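Local atomic coordinates of ATP-dependent DNA helicase uvsW (PDB entry 2OCA), a protein that couples ATP hydrolysis to 3'-5' translocation and duplex unwinding, and drives branch migration of Holliday junctions in phage T4 recombination-dependent DNA repair. Residues 2-7 / 14-19; 24-29 / 53-58; 29-34 / 268-273; 222-227 / 249-254. The protein carries 1 engineered substitution. All coordinates share one frame; numbering follows the deposited sequence.

Three of the four contacts build the N-terminal part of the helicase and fasten it to the ATPase core; the fourth lies within that core. Contacts 1 and 2 have centres about 11 Å apart and touch directly: Ile15 N is probably hydrogen-bonded to Arg58 O at 2.8 Å, and Leu25 packs on Ile3 and Ile15. Contact 2 shares Phe29 with contact 3, about 12 Å away between centres, and Leu53 of 53-58 lies against Met270 and Gln271. Contact 4 stands apart, its centre about 23 Å from that of contact 3, inside the long chain excursion that contact 3 closes. All four lie away from the predicted ATP site and DEAH box.

Contact 1 of 4, residues 2-7 / 14-19; sequences DIKVHF and RIDCEE
Lys4 and Asp16 form an antiparallel hydrogen-bonded pair, Lys4 N reaching Asp16 O and Asp16 N reaching Lys4 O, each at 3.0 Å. His6 and Arg14 repeat the pattern, His6 N to Arg14 O and Arg14 N to His6 O, both at 2.9 Å. On the face carrying Lys4, His6, Arg14 and Asp16, the arginine crosses the histidine: its NH1 lies 3.7 Å from His6 CB, and the guanidinium is turned only 24° from the imidazole plane. A bend at chi3 (36°) folds the Arg14 chain back to bring this about. Asp16 CB sits at the imidazole edge, and the charged and polar side chains of Lys4, Arg14, Asp16 and His6 suit a face that is partly open to solvent. The other face is apolar. Ile3 CG2 meets Ile15 CG2 at 4.0 Å, and Ile3 CG1 touches Cys17 CB; Val5 pairs with Ile15 on the same side, branched side chains filling a buried surface. Further out, Leu25 and Thr21 of helix 19-28 pack on Ile3, while Trp80 meets the His6 ring edge-to-face. The whole is a beta hairpin, strands 3-7 and 12-16 forming the middle of a four-stranded mixed sheet with one face against a helix.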
# COMPACT_ATOMS: atom_id res chain seq x y z
N ASP A 2 -21.67 11.35 -33.23
CA ASP A 2 -21.57 10.01 -33.79
C ASP A 2 -21.96 8.93 -32.79
O ASP A 2 -22.62 7.95 -33.13
CB ASP A 2 -20.15 9.72 -34.25
CG ASP A 2 -19.64 10.72 -35.26
OD1 ASP A 2 -20.22 10.77 -36.37
OD2 ASP A 2 -18.67 11.44 -34.94
N ILE A 3 -21.53 9.13 -31.55
CA ILE A 3 -21.77 8.16 -30.50
C ILE A 3 -22.40 8.77 -29.25
O ILE A 3 -22.01 9.84 -28.80
CB ILE A 3 -20.45 7.47 -30.10
CG1 ILE A 3 -19.80 6.85 -31.34
CG2 ILE A 3 -20.69 6.40 -29.04
CD1 ILE A 3 -18.43 6.27 -31.08
N LYS A 4 -23.36 8.06 -28.68
CA LYS A 4 -24.02 8.49 -27.47
C LYS A 4 -23.86 7.37 -26.44
O LYS A 4 -24.18 6.22 -26.72
CB LYS A 4 -25.50 8.75 -27.71
CG LYS A 4 -25.85 10.14 -28.19
CD LYS A 4 -27.35 10.33 -28.12
CE LYS A 4 -27.76 11.78 -28.26
NZ LYS A 4 -29.22 11.94 -27.95
N VAL A 5 -23.35 7.71 -25.26
CA VAL A 5 -23.17 6.73 -24.21
C VAL A 5 -24.15 7.05 -23.08
O VAL A 5 -24.02 8.06 -22.40
CB VAL A 5 -21.72 6.74 -23.68
CG1 VAL A 5 -21.53 5.63 -22.65
CG2 VAL A 5 -20.75 6.56 -24.83
N HIS A 6 -25.15 6.20 -22.91
CA HIS A 6 -26.18 6.38 -21.88
C HIS A 6 -25.90 5.56 -20.63
O HIS A 6 -25.19 4.55 -20.67
CB HIS A 6 -27.54 5.97 -22.43
CG HIS A 6 -28.03 6.82 -23.55
ND1 HIS A 6 -28.75 7.98 -23.35
CD2 HIS A 6 -27.89 6.70 -24.89
CE1 HIS A 6 -29.04 8.53 -24.51
NE2 HIS A 6 -28.53 7.77 -25.47
N PHE A 7 -26.49 5.99 -19.52
CA PHE A 7 -26.34 5.29 -18.27
C PHE A 7 -27.36 4.15 -18.27
O PHE A 7 -28.55 4.38 -18.44
CB PHE A 7 -26.59 6.24 -17.09
CG PHE A 7 -26.48 5.59 -15.74
CD1 PHE A 7 -27.52 4.83 -15.22
CD2 PHE A 7 -25.31 5.72 -14.99
CE1 PHE A 7 -27.40 4.20 -13.98
CE2 PHE A 7 -25.18 5.10 -13.75
CZ PHE A 7 -26.22 4.34 -13.25
N ARG A 14 -24.74 1.94 -21.93
CA ARG A 14 -25.33 1.54 -23.21
C ARG A 14 -24.95 2.45 -24.35
O ARG A 14 -24.97 3.67 -24.22
CB ARG A 14 -26.85 1.47 -23.08
CG ARG A 14 -27.58 1.07 -24.34
CD ARG A 14 -29.01 0.66 -24.00
NE ARG A 14 -29.57 1.48 -22.92
CZ ARG A 14 -29.84 2.78 -23.02
NH1 ARG A 14 -29.62 3.43 -24.17
NH2 ARG A 14 -30.33 3.43 -21.97
N ILE A 15 -24.61 1.86 -25.48
CA ILE A 15 -24.20 2.65 -26.63
C ILE A 15 -25.17 2.73 -27.79
O ILE A 15 -25.75 1.74 -28.21
CB ILE A 15 -22.85 2.15 -27.15
CG1 ILE A 15 -21.78 2.35 -26.07
CG2 ILE A 15 -22.48 2.87 -28.44
CD1 ILE A 15 -20.46 1.74 -26.40
N ASP A 16 -25.34 3.96 -28.29
CA ASP A 16 -26.21 4.25 -29.43
C ASP A 16 -25.33 4.86 -30.53
O ASP A 16 -24.69 5.89 -30.33
CB ASP A 16 -27.28 5.27 -29.03
CG ASP A 16 -28.19 5.63 -30.19
OD1 ASP A 16 -28.89 6.68 -30.10
OD2 ASP A 16 -28.23 4.88 -31.18
N CYS A 17 -25.29 4.22 -31.69
CA CYS A 17 -24.48 4.73 -32.80
C CYS A 17 -24.87 4.08 -34.11
O CYS A 17 -25.82 3.31 -34.18
CB CYS A 17 -22.99 4.46 -32.52
SG CYS A 17 -22.54 2.70 -32.35
N GLU A 18 -24.14 4.40 -35.17
CA GLU A 18 -24.42 3.82 -36.47
C GLU A 18 -23.91 2.39 -36.45
O GLU A 18 -22.95 2.08 -35.73
CB GLU A 18 -23.69 4.61 -37.56
CG GLU A 18 -24.13 6.06 -37.68
CD GLU A 18 -25.57 6.19 -38.14
OE1 GLU A 18 -25.89 5.71 -39.25
OE2 GLU A 18 -26.39 6.76 -37.38
N GLU A 19 -24.55 1.51 -37.21
CA GLU A 19 -24.14 0.12 -37.26
C GLU A 19 -22.67 0.00 -37.67
O GLU A 19 -21.98 -0.96 -37.31
CB GLU A 19 -25.02 -0.64 -38.26
CG GLU A 19 -24.82 -2.15 -38.27
CD GLU A 19 -25.42 -2.81 -39.50
OE1 GLU A 19 -25.45 -4.06 -39.57
OE2 GLU A 19 -25.85 -2.07 -40.41

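Contact 2 of 4, residues 24-29 / 53-58; sequences ELRDFF and LLDYNR
Leu25 puts its CB 3.7 Å from CD2 of Leu54, the start of an apolar seam between helix 19-28 and the loop that follows strand 50-52. Leu54 reaches the helix with its CG anti to the backbone N (chi1 180°), and this one methyl, CD2, fits between Leu25 CB and the backbone at Arg26. A compact apolar side chain suits so buried a spot; Phe22 and Leu60 pack on it as well.

Arg26 follows with a chain extended from CG to NE that runs out alongside the loop. Arginine suits the position because that length carries a donor from the helix across to a loop carbonyl: NH1 donates to Leu54 O at 2.6 Å. The acceptor lies in the guanidinium plane, yet the N-H is bent to 138° and approaches tilted 35° from the carbonyl plane. Tyr56 CE1 lies over the rim of one guanidinium face, the two side chains crossing at about a right angle. Asp55 OD1, 4.3 Å from Arg26 NH1, lies well out of the guanidinium plane, so any attraction is probably electrostatic only, with no N-H pointing at it. That carboxylate oxygen instead accepts from Tyr56 N on its anti lone pair, within the type I beta turn from Asp55 to Arg58 that leads the chain into strand 59-61 of the N-terminal mixed sheet.

Phe29 is the first residue to depart from helical angles, and its carbonyl turns to the loop: Leu53 N donates to Phe29 O at 3.0 Å. The buried Phe29 ring is packed by Leu60, Leu64 and Gln67, and the neighbouring Phe28 has its CD2 over the centre of one ring face.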
# COMPACT_ATOMS: atom_id res chain seq x y z
N GLU A 24 -16.85 -1.07 -35.41
CA GLU A 24 -15.48 -0.61 -35.17
C GLU A 24 -15.23 -0.70 -33.67
O GLU A 24 -14.17 -1.15 -33.22
CB GLU A 24 -15.32 0.83 -35.68
CG GLU A 24 -15.60 0.96 -37.17
CD GLU A 24 -15.31 2.34 -37.72
OE1 GLU A 24 -15.83 3.32 -37.15
OE2 GLU A 24 -14.57 2.44 -38.73
N LEU A 25 -16.23 -0.29 -32.89
CA LEU A 25 -16.14 -0.36 -31.44
C LEU A 25 -16.01 -1.81 -30.97
O LEU A 25 -15.24 -2.12 -30.06
CB LEU A 25 -17.38 0.27 -30.81
CG LEU A 25 -17.33 1.78 -30.62
CD1 LEU A 25 -18.72 2.33 -30.32
CD2 LEU A 25 -16.36 2.07 -29.48
N ARG A 26 -16.79 -2.69 -31.60
CA ARG A 26 -16.80 -4.10 -31.24
C ARG A 26 -15.43 -4.72 -31.42
O ARG A 26 -15.07 -5.65 -30.71
CB ARG A 26 -17.85 -4.84 -32.06
CG ARG A 26 -18.08 -6.28 -31.65
CD ARG A 26 -19.26 -6.84 -32.41
NE ARG A 26 -19.26 -8.30 -32.47
CZ ARG A 26 -19.46 -9.11 -31.43
NH1 ARG A 26 -19.69 -8.60 -30.22
NH2 ARG A 26 -19.42 -10.42 -31.61
N ASP A 27 -14.65 -4.20 -32.36
CA ASP A 27 -13.31 -4.75 -32.56
C ASP A 27 -12.32 -4.02 -31.66
O ASP A 27 -11.32 -4.59 -31.25
CB ASP A 27 -12.89 -4.66 -34.03
CG ASP A 27 -12.97 -6.02 -34.73
OD1 ASP A 27 -11.94 -6.73 -34.76
OD2 ASP A 27 -14.07 -6.38 -35.22
N PHE A 28 -12.64 -2.77 -31.34
CA PHE A 28 -11.81 -1.97 -30.45
C PHE A 28 -11.74 -2.72 -29.11
O PHE A 28 -10.66 -3.08 -28.64
CB PHE A 28 -12.44 -0.59 -30.24
CG PHE A 28 -11.61 0.35 -29.42
CD1 PHE A 28 -10.39 0.83 -29.91
CD2 PHE A 28 -12.04 0.79 -28.17
CE1 PHE A 28 -9.62 1.73 -29.16
CE2 PHE A 28 -11.28 1.69 -27.41
CZ PHE A 28 -10.06 2.16 -27.91
N PHE A 29 -12.91 -2.96 -28.53
CA PHE A 29 -13.01 -3.65 -27.25
C PHE A 29 -12.92 -5.16 -27.34
O PHE A 29 -13.87 -5.87 -27.02
CB PHE A 29 -14.30 -3.25 -26.55
CG PHE A 29 -14.34 -1.82 -26.14
CD1 PHE A 29 -15.28 -0.96 -26.67
CD2 PHE A 29 -13.44 -1.34 -25.20
CE1 PHE A 29 -15.32 0.37 -26.28
CE2 PHE A 29 -13.47 -0.02 -24.81
CZ PHE A 29 -14.41 0.84 -25.34
N LEU A 53 -15.88 -7.79 -25.85
CA LEU A 53 -16.68 -7.39 -24.70
C LEU A 53 -17.91 -6.56 -25.03
O LEU A 53 -18.71 -6.27 -24.14
CB LEU A 53 -15.79 -6.64 -23.69
CG LEU A 53 -14.53 -7.36 -23.20
CD1 LEU A 53 -13.84 -6.48 -22.20
CD2 LEU A 53 -14.85 -8.70 -22.56
N LEU A 54 -18.09 -6.19 -26.29
CA LEU A 54 -19.25 -5.40 -26.68
C LEU A 54 -20.19 -6.22 -27.56
O LEU A 54 -19.91 -6.44 -28.73
CB LEU A 54 -18.81 -4.15 -27.45
CG LEU A 54 -19.93 -3.23 -27.93
CD1 LEU A 54 -20.66 -2.63 -26.73
CD2 LEU A 54 -19.33 -2.13 -28.79
N ASP A 55 -21.29 -6.69 -26.98
CA ASP A 55 -22.25 -7.50 -27.73
C ASP A 55 -23.33 -6.65 -28.40
O ASP A 55 -23.46 -5.46 -28.14
CB ASP A 55 -22.89 -8.55 -26.82
CG ASP A 55 -23.04 -9.91 -27.49
OD1 ASP A 55 -23.48 -9.96 -28.66
OD2 ASP A 55 -22.73 -10.93 -26.85
N TYR A 56 -24.13 -7.29 -29.26
CA TYR A 56 -25.17 -6.59 -30.00
C TYR A 56 -26.20 -5.84 -29.17
O TYR A 56 -26.89 -4.97 -29.70
CB TYR A 56 -25.87 -7.56 -30.95
CG TYR A 56 -24.99 -8.00 -32.08
CD1 TYR A 56 -24.28 -9.20 -32.02
CD2 TYR A 56 -24.81 -7.19 -33.20
CE1 TYR A 56 -23.40 -9.57 -33.04
CE2 TYR A 56 -23.94 -7.54 -34.22
CZ TYR A 56 -23.23 -8.74 -34.14
OH TYR A 56 -22.36 -9.10 -35.14
N ASN A 57 -26.32 -6.16 -27.89
CA ASN A 57 -27.28 -5.43 -27.08
C ASN A 57 -26.70 -4.05 -26.81
O ASN A 57 -27.35 -3.21 -26.19
CB ASN A 57 -27.58 -6.16 -25.77
CG ASN A 57 -26.35 -6.47 -24.99
OD1 ASN A 57 -25.32 -5.82 -25.16
ND2 ASN A 57 -26.44 -7.47 -24.12
N ARG A 58 -25.48 -3.82 -27.29
CA ARG A 58 -24.82 -2.52 -27.13
C ARG A 58 -24.45 -2.12 -25.70
O ARG A 58 -24.27 -0.93 -25.41
CB ARG A 58 -25.71 -1.42 -27.74
CG ARG A 58 -25.45 -1.09 -29.19
CD ARG A 58 -25.62 -2.26 -30.11
NE ARG A 58 -25.73 -1.83 -31.50
CZ ARG A 58 -25.83 -2.66 -32.54
NH1 ARG A 58 -25.83 -3.97 -32.35
NH2 ARG A 58 -25.97 -2.16 -33.76

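Contact 3 of 4, residues 29-34 / 268-273; sequences FSFEAD and NIMQYV
Asn268 OD1 accepts from Met270 N at 2.8 Å, and this N-cap bond places the asparagine amide beside Phe31. Gln271 completes a capping box at the start of helix 269-276: its OE1 takes Asn268 N at 3.3 Å on a lone pair, in the carbonyl plane. The two side chains thus satisfy backbone N-H groups at the helix start while presenting their carbon atoms and amide surfaces to strand 30-32 of the N-terminal part of the protein. Asparagine suits the place because it is short enough to cap and flat enough to stack.

Phe31 is the residue that enters this junction. Its CG lies between the backbone N and the carbonyl carbon (chi1 60°), a rotation that turns the ring over the helix start. The Asn268 amide stacks on it with planes 19° apart, and Asn268 CB makes a CH-pi contact over the face, 3.6 Å from the ring centroid. The Gln271 side chain runs across that of Phe31 at about a right angle, amide and ring planes 54° apart, with its CD 3.4 Å from Phe31 CZ. The flexible, polarisable Met270 reaches the ring at its edge, a Met-aromatic contact with SD 5.5 Å from the centroid. Ile51 of the neighbouring strand and Leu53 pack around the same junction, which joins the small two-stranded sheet to the ATPase core. Met270 SD also lies against the backbone just before the strand, 3.6 Å from Phe29 C.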
# COMPACT_ATOMS: atom_id res chain seq x y z
N PHE A 29 -12.91 -2.96 -28.53
CA PHE A 29 -13.01 -3.65 -27.25
C PHE A 29 -12.92 -5.16 -27.34
O PHE A 29 -13.87 -5.87 -27.02
CB PHE A 29 -14.30 -3.25 -26.55
CG PHE A 29 -14.34 -1.82 -26.14
CD1 PHE A 29 -15.28 -0.96 -26.67
CD2 PHE A 29 -13.44 -1.34 -25.20
CE1 PHE A 29 -15.32 0.37 -26.28
CE2 PHE A 29 -13.47 -0.02 -24.81
CZ PHE A 29 -14.41 0.84 -25.34
N SER A 30 -11.76 -5.64 -27.78
CA SER A 30 -11.55 -7.08 -27.90
C SER A 30 -10.09 -7.39 -27.63
O SER A 30 -9.26 -6.50 -27.53
CB SER A 30 -11.95 -7.57 -29.29
OG SER A 30 -11.17 -6.96 -30.30
N PHE A 31 -9.78 -8.67 -27.51
CA PHE A 31 -8.42 -9.09 -27.26
C PHE A 31 -8.30 -10.56 -27.61
O PHE A 31 -9.31 -11.26 -27.74
CB PHE A 31 -8.07 -8.89 -25.79
CG PHE A 31 -8.95 -9.68 -24.85
CD1 PHE A 31 -10.13 -9.13 -24.35
CD2 PHE A 31 -8.61 -10.97 -24.48
CE1 PHE A 31 -10.96 -9.86 -23.50
CE2 PHE A 31 -9.43 -11.72 -23.62
CZ PHE A 31 -10.60 -11.16 -23.13
N GLU A 32 -7.06 -11.01 -27.74
CA GLU A 32 -6.76 -12.40 -28.09
C GLU A 32 -6.97 -13.35 -26.90
O GLU A 32 -6.36 -13.18 -25.85
CB GLU A 32 -5.31 -12.46 -28.55
CG GLU A 32 -4.92 -13.74 -29.22
CD GLU A 32 -3.49 -13.70 -29.73
OE1 GLU A 32 -2.56 -13.88 -28.90
OE2 GLU A 32 -3.31 -13.48 -30.95
N ALA A 33 -7.82 -14.35 -27.08
CA ALA A 33 -8.10 -15.30 -26.01
C ALA A 33 -6.89 -16.15 -25.68
O ALA A 33 -6.04 -16.41 -26.52
CB ALA A 33 -9.25 -16.21 -26.39
N ASP A 34 -6.81 -16.60 -24.43
CA ASP A 34 -5.71 -17.42 -23.98
C ASP A 34 -5.99 -18.87 -24.35
O ASP A 34 -7.01 -19.43 -23.96
CB ASP A 34 -5.55 -17.31 -22.47
CG ASP A 34 -4.13 -17.53 -22.01
OD1 ASP A 34 -3.28 -16.64 -22.27
OD2 ASP A 34 -3.84 -18.59 -21.40
N ASN A 268 -7.80 -10.98 -18.94
CA ASN A 268 -7.13 -9.94 -19.69
C ASN A 268 -7.34 -8.62 -18.96
O ASN A 268 -8.37 -8.40 -18.34
CB ASN A 268 -7.71 -9.87 -21.10
CG ASN A 268 -6.97 -8.88 -21.99
OD1 ASN A 268 -7.21 -7.67 -21.93
ND2 ASN A 268 -6.06 -9.39 -22.80
N ILE A 269 -6.34 -7.74 -19.03
CA ILE A 269 -6.43 -6.44 -18.38
C ILE A 269 -7.75 -5.72 -18.74
O ILE A 269 -8.38 -5.05 -17.90
CB ILE A 269 -5.22 -5.54 -18.78
CG1 ILE A 269 -5.24 -4.24 -17.98
CG2 ILE A 269 -5.26 -5.23 -20.27
CD1 ILE A 269 -5.03 -4.44 -16.50
N MET A 270 -8.17 -5.87 -20.00
CA MET A 270 -9.39 -5.24 -20.48
C MET A 270 -10.61 -5.72 -19.70
O MET A 270 -11.53 -4.95 -19.41
CB MET A 270 -9.59 -5.53 -21.97
CG MET A 270 -10.59 -4.61 -22.63
SD MET A 270 -10.89 -5.05 -24.35
CE MET A 270 -9.26 -4.73 -25.08
N GLN A 271 -10.64 -7.01 -19.38
CA GLN A 271 -11.75 -7.57 -18.64
C GLN A 271 -11.76 -7.00 -17.22
O GLN A 271 -12.83 -6.68 -16.69
CB GLN A 271 -11.66 -9.09 -18.60
CG GLN A 271 -11.78 -9.75 -19.98
CD GLN A 271 -11.83 -11.26 -19.91
OE1 GLN A 271 -10.86 -11.92 -19.52
NE2 GLN A 271 -12.97 -11.82 -20.29
N TYR A 272 -10.58 -6.85 -16.62
CA TYR A 272 -10.50 -6.31 -15.27
C TYR A 272 -10.94 -4.86 -15.22
O TYR A 272 -11.70 -4.45 -14.33
CB TYR A 272 -9.07 -6.41 -14.72
CG TYR A 272 -8.61 -7.82 -14.43
CD1 TYR A 272 -9.42 -8.70 -13.71
CD2 TYR A 272 -7.37 -8.27 -14.87
CE1 TYR A 272 -8.99 -10.00 -13.42
CE2 TYR A 272 -6.93 -9.57 -14.58
CZ TYR A 272 -7.74 -10.43 -13.86
OH TYR A 272 -7.28 -11.70 -13.56
N VAL A 273 -10.48 -4.07 -16.17
CA VAL A 273 -10.84 -2.68 -16.21
C VAL A 273 -12.35 -2.49 -16.40
O VAL A 273 -12.94 -1.57 -15.84
CB VAL A 273 -10.05 -1.96 -17.32
CG1 VAL A 273 -10.57 -0.54 -17.55
CG2 VAL A 273 -8.58 -1.94 -16.92

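Contact 4 of 4, residues 222-227 / 249-254; sequences WFSQFG and LNNCMF
Residues 222-227 leave a 3-10 turn and meet the type I beta turn from Leu249 to Cys252, the backbones coming close at Gly227, where the chain turns a corner, with 4.1 Å between the CA atoms of Gly227 and Cys252 and a bond of 3.1 Å from Phe254 N to Gly227 O. Cys252, centre of an inverse gamma turn, brings its SG near the same carbonyl oxygen.

Asn251 contributes the direct side-chain bond: the N-H of its ND2 points at a lone pair of Ser224 O, 3.1 Å away and in the carbonyl plane, and Ser224 O in turn lies in the plane of the asparagine amide. With CG anti to the carbonyl carbon (chi1 -56°), the short side chain swings toward the backbone at Ser224. Between the two segments sits a water that donates to Phe223 O and Phe226 O and accepts from Asn251 N at 3.0 Å, so it bridges backbone groups of both. On the apolar side, Leu249 CD2 meets the edge of the Phe223 ring, 3.7 Å from CD1. The same ring carries Trp222 CE3 over the centre of one face, and Met229 backs Leu249. Large hydrocarbon groups suit this buried position. The two segments lead into strands 226-232 and 254-259, neighbours in the seven-stranded parallel sheet of a RecA-like P-loop NTPase domain, the first motor domain of this helicase.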
# COMPACT_ATOMS: atom_id res chain seq x y z
N TRP A 222 -29.47 -12.51 -5.96
CA TRP A 222 -28.68 -12.34 -4.75
C TRP A 222 -27.73 -11.15 -4.84
O TRP A 222 -27.45 -10.49 -3.84
CB TRP A 222 -27.88 -13.62 -4.49
CG TRP A 222 -27.10 -13.64 -3.21
CD1 TRP A 222 -27.58 -13.88 -1.96
CD2 TRP A 222 -25.68 -13.49 -3.07
NE1 TRP A 222 -26.56 -13.90 -1.04
CE2 TRP A 222 -25.38 -13.66 -1.70
CE3 TRP A 222 -24.63 -13.23 -3.96
CZ2 TRP A 222 -24.07 -13.58 -1.20
CZ3 TRP A 222 -23.33 -13.14 -3.47
CH2 TRP A 222 -23.07 -13.32 -2.10
N PHE A 223 -27.24 -10.87 -6.04
CA PHE A 223 -26.30 -9.78 -6.26
C PHE A 223 -26.88 -8.38 -6.23
O PHE A 223 -26.13 -7.41 -6.17
CB PHE A 223 -25.57 -10.02 -7.58
CG PHE A 223 -24.62 -11.19 -7.54
CD1 PHE A 223 -23.32 -11.02 -7.08
CD2 PHE A 223 -25.05 -12.46 -7.89
CE1 PHE A 223 -22.46 -12.11 -6.97
CE2 PHE A 223 -24.20 -13.56 -7.78
CZ PHE A 223 -22.91 -13.39 -7.32
N SER A 224 -28.20 -8.26 -6.27
CA SER A 224 -28.84 -6.94 -6.26
C SER A 224 -28.69 -6.17 -4.96
O SER A 224 -28.86 -4.95 -4.93
CB SER A 224 -30.32 -7.06 -6.57
OG SER A 224 -30.52 -7.46 -7.92
N GLN A 225 -28.38 -6.87 -3.89
CA GLN A 225 -28.28 -6.24 -2.58
C GLN A 225 -26.99 -5.50 -2.30
O GLN A 225 -26.92 -4.71 -1.36
CB GLN A 225 -28.53 -7.30 -1.50
CG GLN A 225 -27.57 -8.48 -1.51
CD GLN A 225 -27.93 -9.54 -0.48
OE1 GLN A 225 -28.18 -9.23 0.68
NE2 GLN A 225 -27.94 -10.80 -0.91
N PHE A 226 -25.96 -5.72 -3.11
CA PHE A 226 -24.69 -5.05 -2.84
C PHE A 226 -24.50 -3.71 -3.51
O PHE A 226 -24.74 -3.57 -4.71
CB PHE A 226 -23.53 -5.97 -3.19
CG PHE A 226 -23.63 -7.32 -2.57
CD1 PHE A 226 -24.15 -8.39 -3.30
CD2 PHE A 226 -23.22 -7.53 -1.26
CE1 PHE A 226 -24.25 -9.66 -2.72
CE2 PHE A 226 -23.32 -8.80 -0.68
CZ PHE A 226 -23.84 -9.86 -1.42
N GLY A 227 -24.04 -2.74 -2.73
CA GLY A 227 -23.78 -1.41 -3.24
C GLY A 227 -22.30 -1.23 -3.49
O GLY A 227 -21.88 -0.34 -4.23
N LEU A 249 -24.45 -7.50 -10.42
CA LEU A 249 -24.03 -6.37 -9.60
C LEU A 249 -24.50 -5.05 -10.21
O LEU A 249 -23.74 -4.09 -10.28
CB LEU A 249 -22.50 -6.37 -9.49
CG LEU A 249 -21.82 -7.53 -8.75
CD1 LEU A 249 -20.32 -7.45 -8.97
CD2 LEU A 249 -22.15 -7.47 -7.27
N ASN A 250 -25.77 -5.00 -10.61
CA ASN A 250 -26.32 -3.81 -11.25
C ASN A 250 -26.51 -2.55 -10.39
O ASN A 250 -26.68 -1.45 -10.93
CB ASN A 250 -27.65 -4.16 -11.93
CG ASN A 250 -28.69 -4.63 -10.95
OD1 ASN A 250 -29.89 -4.53 -11.20
ND2 ASN A 250 -28.24 -5.17 -9.82
N ASN A 251 -26.51 -2.69 -9.07
CA ASN A 251 -26.67 -1.52 -8.19
C ASN A 251 -25.39 -1.29 -7.44
O ASN A 251 -25.35 -0.49 -6.51
CB ASN A 251 -27.76 -1.74 -7.17
CG ASN A 251 -29.07 -2.08 -7.79
OD1 ASN A 251 -29.54 -1.39 -8.69
ND2 ASN A 251 -29.69 -3.15 -7.30
N CYS A 252 -24.34 -2.00 -7.85
CA CYS A 252 -23.04 -1.90 -7.21
C CYS A 252 -22.29 -0.69 -7.72
O CYS A 252 -21.43 -0.78 -8.60
CB CYS A 252 -22.25 -3.17 -7.48
SG CYS A 252 -21.04 -3.51 -6.23
N MET A 253 -22.64 0.46 -7.16
CA MET A 253 -22.05 1.74 -7.50
C MET A 253 -20.54 1.80 -7.24
O MET A 253 -19.83 2.51 -7.94
CB MET A 253 -22.74 2.84 -6.70
CG MET A 253 -22.27 4.23 -7.04
SD MET A 253 -22.87 5.41 -5.82
CE MET A 253 -24.58 5.59 -6.36
N PHE A 254 -20.06 1.06 -6.24
CA PHE A 254 -18.64 1.02 -5.87
C PHE A 254 -18.01 -0.35 -6.15
O PHE A 254 -18.51 -1.37 -5.69
CB PHE A 254 -18.45 1.29 -4.37
CG PHE A 254 -18.75 2.69 -3.94
CD1 PHE A 254 -17.76 3.67 -3.99
CD2 PHE A 254 -20.01 3.03 -3.45
CE1 PHE A 254 -18.03 4.98 -3.54
CE2 PHE A 254 -20.29 4.32 -3.00
CZ PHE A 254 -19.29 5.30 -3.04
O HOH W 1 -25.79 -4.89 -7.18